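Local coordinates for protein glutathione S-transferase (PDB 3NIV) that probably acts as a zeta-class glutathione transferase, and may isomerise maleylacetoacetate, at residues 87-90 with 91-94; 131-134 with 135-139. All coordinates share one frame; numbering follows the deposited sequence.

Overall arrangement
Both contacts belong to the helical C-terminal domain of this zeta-class glutathione transferase fold, and contact 1 comes first along the chain. It lies where the loop after helix 69-79 turns into helix 90-106, whereas contact 2 lies within helix 127-149, with helices 108-111 and 113-123 between them in sequence. Their centres are 31 Å apart and their nearest atoms about 19 Å, so the two do not touch. Each nevertheless reaches the second subunit of the dimer: residues 87-94 meet strand 64-67 and helix 69-79 of that chain, and residues 131-139 meet its helix 113-123. The subunit interface thus draws on two well-separated places in the same domain.

Contact 1: 87-90 with 91-94; sequences PKDP and FMKA
Asp-89 and Met-92 come to 5.3 Å between their CA atoms as the chain tightens into the first turn of helix 90-106. There Lys-93 N bonds Asp-89 O at 2.8 Å, nearly straight, and Ala-94 N follows on Pro-90 O. Asp-89 is the N-cap. With CG anti to its backbone N (chi1 175°), the carboxylate folds over the start of the helix and OD2 accepts from Met-92 N at 3.1 Å. The donor approaches from well above the carboxylate plane. The same oxygen touches Met-92 CG at 3.4 Å and lies at the edge of the Phe-91 ring, near its plane. Pro-90, in the first turn, has no N-H to satisfy. Pro-87 packs its CB against Met-92 CB at 4.2 Å, while the bent chain of Lys-93 passes by Pro-87 O, with CB 3.7 Å from it. Beyond this cap, Pro-87 and Met-92 rest on Phe-160 of a loop. Phe-91 and Ala-94 pack on Gln-64 and Leu-66 in strand 64-67 of the second subunit, and Pro-90 lies against Glu-78 in that subunit's helix 69-79.

Contact 2: 131-134 with 135-139; sequences LEWY and HHWLK
Different first torsions bring Trp-133 and Trp-137 together: Trp-133 has CG anti to its backbone N (chi1 170°), and Trp-137 has CG anti to its carbonyl carbon (chi1 -54°), which turns its indole back toward the preceding helical turn. The result is a T-shaped stack. The pyrrole edge of Trp-137 meets the face of Trp-133, with the five-membered ring centroids 4.5 Å apart and the planes at 83°. Trp-137 NE1 sits over the centre of the Trp-133 ring, 3.3 Å from its CE2. Trp-133 NE1 is used elsewhere, in a hydrogen bond to Leu-110 O that helps fix the ring's rotation. His-136 adds to the group by laying CD2 over one face of Trp-137, offset toward the rim. The two tryptophans are i and i+4 on helix 127-149 of the all-helical GST C-terminal domain. His-135 N bonds Leu-131 O at 2.8 Å and His-136 N bonds Glu-132 O at 2.9 Å, but the Trp-137 N to Trp-133 O bond is weak at 3.3 Å. Another such pair is Leu-131 and His-135, whose side chains lie side by side and point the same way, with CD1 3.5 Å from NE2. That NE2 is hydrogen-bonded to Phe-181 O, which pins the imidazole, while the ring of His-135 meets Phe-183 edge-to-face and that of Tyr-134 stacks with Phe-181. Tyr-134 crosses Leu-138 at a slant, though the place of Leu-138 CD2 is doubtful because it is modelled too close to Tyr-134 O. Around the tryptophans, Trp-133 packs on Val-115, Leu-116 and Leu-119 of helix 113-123, while Arg-118 of the second subunit reaches Trp-133 and His-136, and Arg-114 of that subunit lies on Trp-137.

Contact 1: 87-90 with 91-94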
ATOM      1  N   PRO A  87       0.653   2.410  18.167  1.00 36.50           N
ATOM      2  CA  PRO A  87       0.003   2.984  19.353  1.00 40.17           C
ATOM      3  C   PRO A  87      -1.459   2.528  19.482  1.00 42.82           C
ATOM      4  O   PRO A  87      -2.027   1.979  18.531  1.00 43.35           O
ATOM      5  CB  PRO A  87       0.038   4.491  19.079  1.00 37.54           C
ATOM      6  CG  PRO A  87       1.047   4.688  18.002  1.00 37.65           C
ATOM      7  CD  PRO A  87       1.026   3.439  17.185  1.00 35.48           C
ATOM      8  N   LYS A  88      -2.065   2.758  20.643  1.00 44.77           N
ATOM      9  CA  LYS A  88      -3.479   2.430  20.824  1.00 44.25           C
ATOM     10  C   LYS A  88      -4.422   3.499  20.259  1.00 40.05           C
ATOM     11  O   LYS A  88      -5.434   3.173  19.641  1.00 39.23           O
ATOM     12  CB  LYS A  88      -3.795   2.149  22.294  1.00 54.55           C
ATOM     13  CG  LYS A  88      -3.446   0.732  22.753  1.00 53.92           C
ATOM     14  CD  LYS A  88      -3.699   0.573  24.244  1.00 59.51           C
ATOM     15  CE  LYS A  88      -2.939  -0.612  24.819  1.00 63.35           C
ATOM     16  NZ  LYS A  88      -2.928  -0.558  26.315  1.00 63.29           N
ATOM     17  N   ASP A  89      -4.084   4.767  20.464  1.00 40.97           N
ATOM     18  CA  ASP A  89      -4.899   5.868  19.952  1.00 37.35           C
ATOM     19  C   ASP A  89      -5.235   5.684  18.468  1.00 37.55           C
ATOM     20  O   ASP A  89      -4.354   5.734  17.605  1.00 35.64           O
ATOM     21  CB  ASP A  89      -4.190   7.205  20.182  1.00 35.89           C
ATOM     22  CG  ASP A  89      -4.926   8.377  19.554  1.00 41.31           C
ATOM     23  OD1 ASP A  89      -6.168   8.444  19.696  1.00 48.97           O
ATOM     24  OD2 ASP A  89      -4.266   9.239  18.927  1.00 38.75           O
ATOM     25  N   PRO A  90      -6.519   5.466  18.170  1.00 39.96           N
ATOM     26  CA  PRO A  90      -6.988   5.214  16.810  1.00 36.54           C
ATOM     27  C   PRO A  90      -6.450   6.214  15.802  1.00 35.75           C
ATOM     28  O   PRO A  90      -6.130   5.817  14.692  1.00 33.45           O
ATOM     29  CB  PRO A  90      -8.500   5.356  16.946  1.00 33.93           C
ATOM     30  CG  PRO A  90      -8.761   4.866  18.324  1.00 31.71           C
ATOM     31  CD  PRO A  90      -7.615   5.350  19.151  1.00 38.43           C
ATOM     32  N   PHE A  91      -6.351   7.485  16.171  1.00 33.48           N
ATOM     33  CA  PHE A  91      -5.845   8.479  15.235  1.00 34.32           C
ATOM     34  C   PHE A  91      -4.331   8.359  14.985  1.00 37.10           C
ATOM     35  O   PHE A  91      -3.877   8.407  13.838  1.00 32.30           O
ATOM     36  CB  PHE A  91      -6.180   9.894  15.698  1.00 36.28           C
ATOM     37  CG  PHE A  91      -5.558  10.961  14.843  1.00 38.06           C
ATOM     38  CD1 PHE A  91      -6.123  11.309  13.627  1.00 39.98           C
ATOM     39  CD2 PHE A  91      -4.401  11.601  15.243  1.00 36.96           C
ATOM     40  CE1 PHE A  91      -5.549  12.283  12.829  1.00 40.66           C
ATOM     41  CE2 PHE A  91      -3.826  12.579  14.456  1.00 35.63           C
ATOM     42  CZ  PHE A  91      -4.396  12.919  13.247  1.00 39.06           C
HETATM   43  N   MSE A  92      -3.557   8.225  16.060  1.00 34.07           N
HETATM   44  CA  MSE A  92      -2.112   8.038  15.943  1.00 34.25           C
HETATM   45  C   MSE A  92      -1.775   6.763  15.194  1.00 33.79           C
HETATM   46  O   MSE A  92      -0.853   6.729  14.380  1.00 32.80           O
HETATM   47  CB  MSE A  92      -1.447   8.014  17.321  1.00 32.23           C
HETATM   48  CG  MSE A  92      -1.083   9.390  17.806  1.00 34.93           C
HETATM   49 SE   MSE A  92      -0.292  10.468  16.373  1.00 65.66          SE
HETATM   50  CE  MSE A  92       1.261   9.347  15.961  1.00 28.87           C
ATOM     51  N   LYS A  93      -2.532   5.713  15.473  1.00 33.82           N
ATOM     52  CA  LYS A  93      -2.332   4.453  14.794  1.00 32.98           C
ATOM     53  C   LYS A  93      -2.499   4.648  13.296  1.00 32.79           C
ATOM     54  O   LYS A  93      -1.680   4.182  12.511  1.00 31.95           O
ATOM     55  CB  LYS A  93      -3.306   3.401  15.313  1.00 33.47           C
ATOM     56  CG  LYS A  93      -3.576   2.298  14.322  1.00 36.45           C
ATOM     57  CD  LYS A  93      -3.742   0.954  15.001  1.00 38.34           C
ATOM     58  CE  LYS A  93      -4.868   0.963  15.994  1.00 41.70           C
ATOM     59  NZ  LYS A  93      -4.822  -0.291  16.791  1.00 46.36           N
ATOM     60  N   ALA A  94      -3.551   5.354  12.902  1.00 31.49           N
ATOM     61  CA  ALA A  94      -3.821   5.566  11.488  1.00 31.37           C
ATOM     62  C   ALA A  94      -2.779   6.498  10.871  1.00 30.64           C
ATOM     63  O   ALA A  94      -2.444   6.396   9.690  1.00 27.93           O
ATOM     64  CB  ALA A  94      -5.221   6.133  11.296  1.00 28.71           C
TER

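Contact 2: 131-134 with 135-139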
ATOM      1  N   LEU A 131      18.385   6.409 -12.979  1.00 34.55           N
ATOM      2  CA  LEU A 131      18.764   7.067 -11.733  1.00 34.87           C
ATOM      3  C   LEU A 131      17.958   8.327 -11.448  1.00 35.30           C
ATOM      4  O   LEU A 131      17.611   8.612 -10.299  1.00 33.65           O
ATOM      5  CB  LEU A 131      20.248   7.422 -11.744  1.00 40.79           C
ATOM      6  CG  LEU A 131      21.144   6.402 -11.056  1.00 45.35           C
ATOM      7  CD1 LEU A 131      20.782   6.310  -9.567  1.00 38.56           C
ATOM      8  CD2 LEU A 131      21.025   5.045 -11.760  1.00 44.24           C
ATOM      9  N   GLU A 132      17.680   9.097 -12.490  1.00 34.40           N
ATOM     10  CA  GLU A 132      16.912  10.320 -12.320  1.00 37.43           C
ATOM     11  C   GLU A 132      15.468  10.014 -11.898  1.00 36.14           C
ATOM     12  O   GLU A 132      14.927  10.644 -10.990  1.00 32.48           O
ATOM     13  CB  GLU A 132      16.936  11.133 -13.609  1.00 43.78           C
ATOM     14  CG  GLU A 132      16.389  12.528 -13.447  1.00 48.47           C
ATOM     15  CD  GLU A 132      16.857  13.458 -14.544  1.00 59.82           C
ATOM     16  OE1 GLU A 132      16.086  14.383 -14.883  1.00 57.01           O
ATOM     17  OE2 GLU A 132      17.987  13.261 -15.064  1.00 59.22           O
ATOM     18  N   TRP A 133      14.862   9.039 -12.568  1.00 33.72           N
ATOM     19  CA  TRP A 133      13.561   8.512 -12.193  1.00 31.74           C
ATOM     20  C   TRP A 133      13.598   8.068 -10.737  1.00 31.48           C
ATOM     21  O   TRP A 133      12.815   8.538  -9.895  1.00 28.56           O
ATOM     22  CB  TRP A 133      13.224   7.324 -13.109  1.00 31.29           C
ATOM     23  CG  TRP A 133      12.016   6.481 -12.747  1.00 27.12           C
ATOM     24  CD1 TRP A 133      11.988   5.404 -11.912  1.00 28.15           C
ATOM     25  CD2 TRP A 133      10.685   6.614 -13.272  1.00 27.04           C
ATOM     26  NE1 TRP A 133      10.716   4.870 -11.865  1.00 28.07           N
ATOM     27  CE2 TRP A 133       9.902   5.593 -12.696  1.00 25.29           C
ATOM     28  CE3 TRP A 133      10.081   7.498 -14.173  1.00 30.20           C
ATOM     29  CZ2 TRP A 133       8.546   5.436 -12.983  1.00 26.75           C
ATOM     30  CZ3 TRP A 133       8.732   7.344 -14.457  1.00 31.97           C
ATOM     31  CH2 TRP A 133       7.978   6.318 -13.860  1.00 30.33           C
ATOM     32  N   TYR A 134      14.522   7.160 -10.454  1.00 28.92           N
ATOM     33  CA  TYR A 134      14.619   6.527  -9.153  1.00 27.49           C
ATOM     34  C   TYR A 134      14.789   7.559  -8.040  1.00 29.88           C
ATOM     35  O   TYR A 134      14.171   7.457  -6.975  1.00 26.46           O
ATOM     36  CB  TYR A 134      15.782   5.548  -9.154  1.00 28.16           C
ATOM     37  CG  TYR A 134      15.735   4.555  -8.033  1.00 28.30           C
ATOM     38  CD1 TYR A 134      15.862   4.964  -6.714  1.00 27.87           C
ATOM     39  CD2 TYR A 134      15.586   3.207  -8.291  1.00 26.06           C
ATOM     40  CE1 TYR A 134      15.825   4.052  -5.679  1.00 29.02           C
ATOM     41  CE2 TYR A 134      15.557   2.287  -7.263  1.00 30.07           C
ATOM     42  CZ  TYR A 134      15.670   2.715  -5.958  1.00 28.95           C
ATOM     43  OH  TYR A 134      15.625   1.806  -4.930  1.00 28.58           O
ATOM     44  N   HIS A 135      15.618   8.560  -8.306  1.00 29.69           N
ATOM     45  CA  HIS A 135      15.903   9.610  -7.337  1.00 31.41           C
ATOM     46  C   HIS A 135      14.710  10.545  -7.185  1.00 30.30           C
ATOM     47  O   HIS A 135      14.496  11.145  -6.120  1.00 28.42           O
ATOM     48  CB  HIS A 135      17.152  10.393  -7.767  1.00 30.12           C
ATOM     49  CG  HIS A 135      18.444   9.724  -7.405  1.00 32.61           C
ATOM     50  ND1 HIS A 135      19.651  10.394  -7.379  1.00 33.26           N
ATOM     51  CD2 HIS A 135      18.713   8.451  -7.028  1.00 32.24           C
ATOM     52  CE1 HIS A 135      20.609   9.559  -7.020  1.00 32.73           C
ATOM     53  NE2 HIS A 135      20.070   8.375  -6.801  1.00 35.45           N
ATOM     54  N   HIS A 136      13.935  10.669  -8.257  1.00 29.77           N
ATOM     55  CA  HIS A 136      12.754  11.526  -8.235  1.00 30.97           C
ATOM     56  C   HIS A 136      11.729  11.084  -7.191  1.00 29.25           C
ATOM     57  O   HIS A 136      11.186  11.901  -6.455  1.00 26.89           O
ATOM     58  CB  HIS A 136      12.087  11.575  -9.607  1.00 31.58           C
ATOM     59  CG  HIS A 136      10.780  12.294  -9.599  1.00 32.69           C
ATOM     60  ND1 HIS A 136      10.653  13.594  -9.158  1.00 32.21           N
ATOM     61  CD2 HIS A 136       9.535  11.892  -9.950  1.00 31.08           C
ATOM     62  CE1 HIS A 136       9.390  13.965  -9.245  1.00 30.95           C
ATOM     63  NE2 HIS A 136       8.691  12.953  -9.724  1.00 31.90           N
ATOM     64  N   TRP A 137      11.468   9.785  -7.127  1.00 27.95           N
ATOM     65  CA  TRP A 137      10.459   9.292  -6.205  1.00 28.62           C
ATOM     66  C   TRP A 137      11.028   9.252  -4.804  1.00 27.93           C
ATOM     67  O   TRP A 137      10.282   9.350  -3.825  1.00 27.34           O
ATOM     68  CB  TRP A 137       9.895   7.935  -6.648  1.00 25.42           C
ATOM     69  CG  TRP A 137       9.392   7.982  -8.052  1.00 26.40           C
ATOM     70  CD1 TRP A 137       9.852   7.264  -9.105  1.00 26.62           C
ATOM     71  CD2 TRP A 137       8.359   8.830  -8.567  1.00 29.02           C
ATOM     72  NE1 TRP A 137       9.169   7.592 -10.238  1.00 25.92           N
ATOM     73  CE2 TRP A 137       8.246   8.553  -9.942  1.00 26.51           C
ATOM     74  CE3 TRP A 137       7.509   9.786  -7.995  1.00 27.65           C
ATOM     75  CZ2 TRP A 137       7.321   9.191 -10.759  1.00 26.45           C
ATOM     76  CZ3 TRP A 137       6.598  10.427  -8.803  1.00 24.44           C
ATOM     77  CH2 TRP A 137       6.511  10.130 -10.174  1.00 28.55           C
ATOM     78  N   LEU A 138      12.348   9.133  -4.700  1.00 28.93           N
ATOM     79  CA  LEU A 138      12.971   9.219  -3.382  1.00 28.46           C
ATOM     80  C   LEU A 138      12.743  10.609  -2.785  1.00 27.57           C
ATOM     81  O   LEU A 138      12.286  10.732  -1.647  1.00 30.00           O
ATOM     82  CB  LEU A 138      14.449   8.833  -3.416  1.00 27.53           C
ATOM     83  CG  LEU A 138      14.670   7.322  -3.283  1.00 30.22           C
ATOM     84  CD1 LEU A 138      14.166   6.779  -1.967  1.00 29.38           C
ATOM     85  CD2 LEU A 138      13.955   6.606  -4.372  1.00 31.92           C
ATOM     86  N   LYS A 139      12.998  11.647  -3.573  1.00 26.58           N
ATOM     87  CA  LYS A 139      12.833  13.012  -3.092  1.00 28.25           C
ATOM     88  C   LYS A 139      11.389  13.263  -2.678  1.00 31.39           C
ATOM     89  O   LYS A 139      11.123  13.787  -1.598  1.00 30.99           O
ATOM     90  CB  LYS A 139      13.253  14.039  -4.149  1.00 27.90           C
ATOM     91  CG  LYS A 139      13.543  15.414  -3.557  1.00 34.70           C
ATOM     92  CD  LYS A 139      13.344  16.558  -4.550  1.00 38.31           C
ATOM     93  CE  LYS A 139      13.125  17.885  -3.796  1.00 45.63           C
ATOM     94  NZ  LYS A 139      12.386  18.927  -4.595  1.00 42.40           N
TER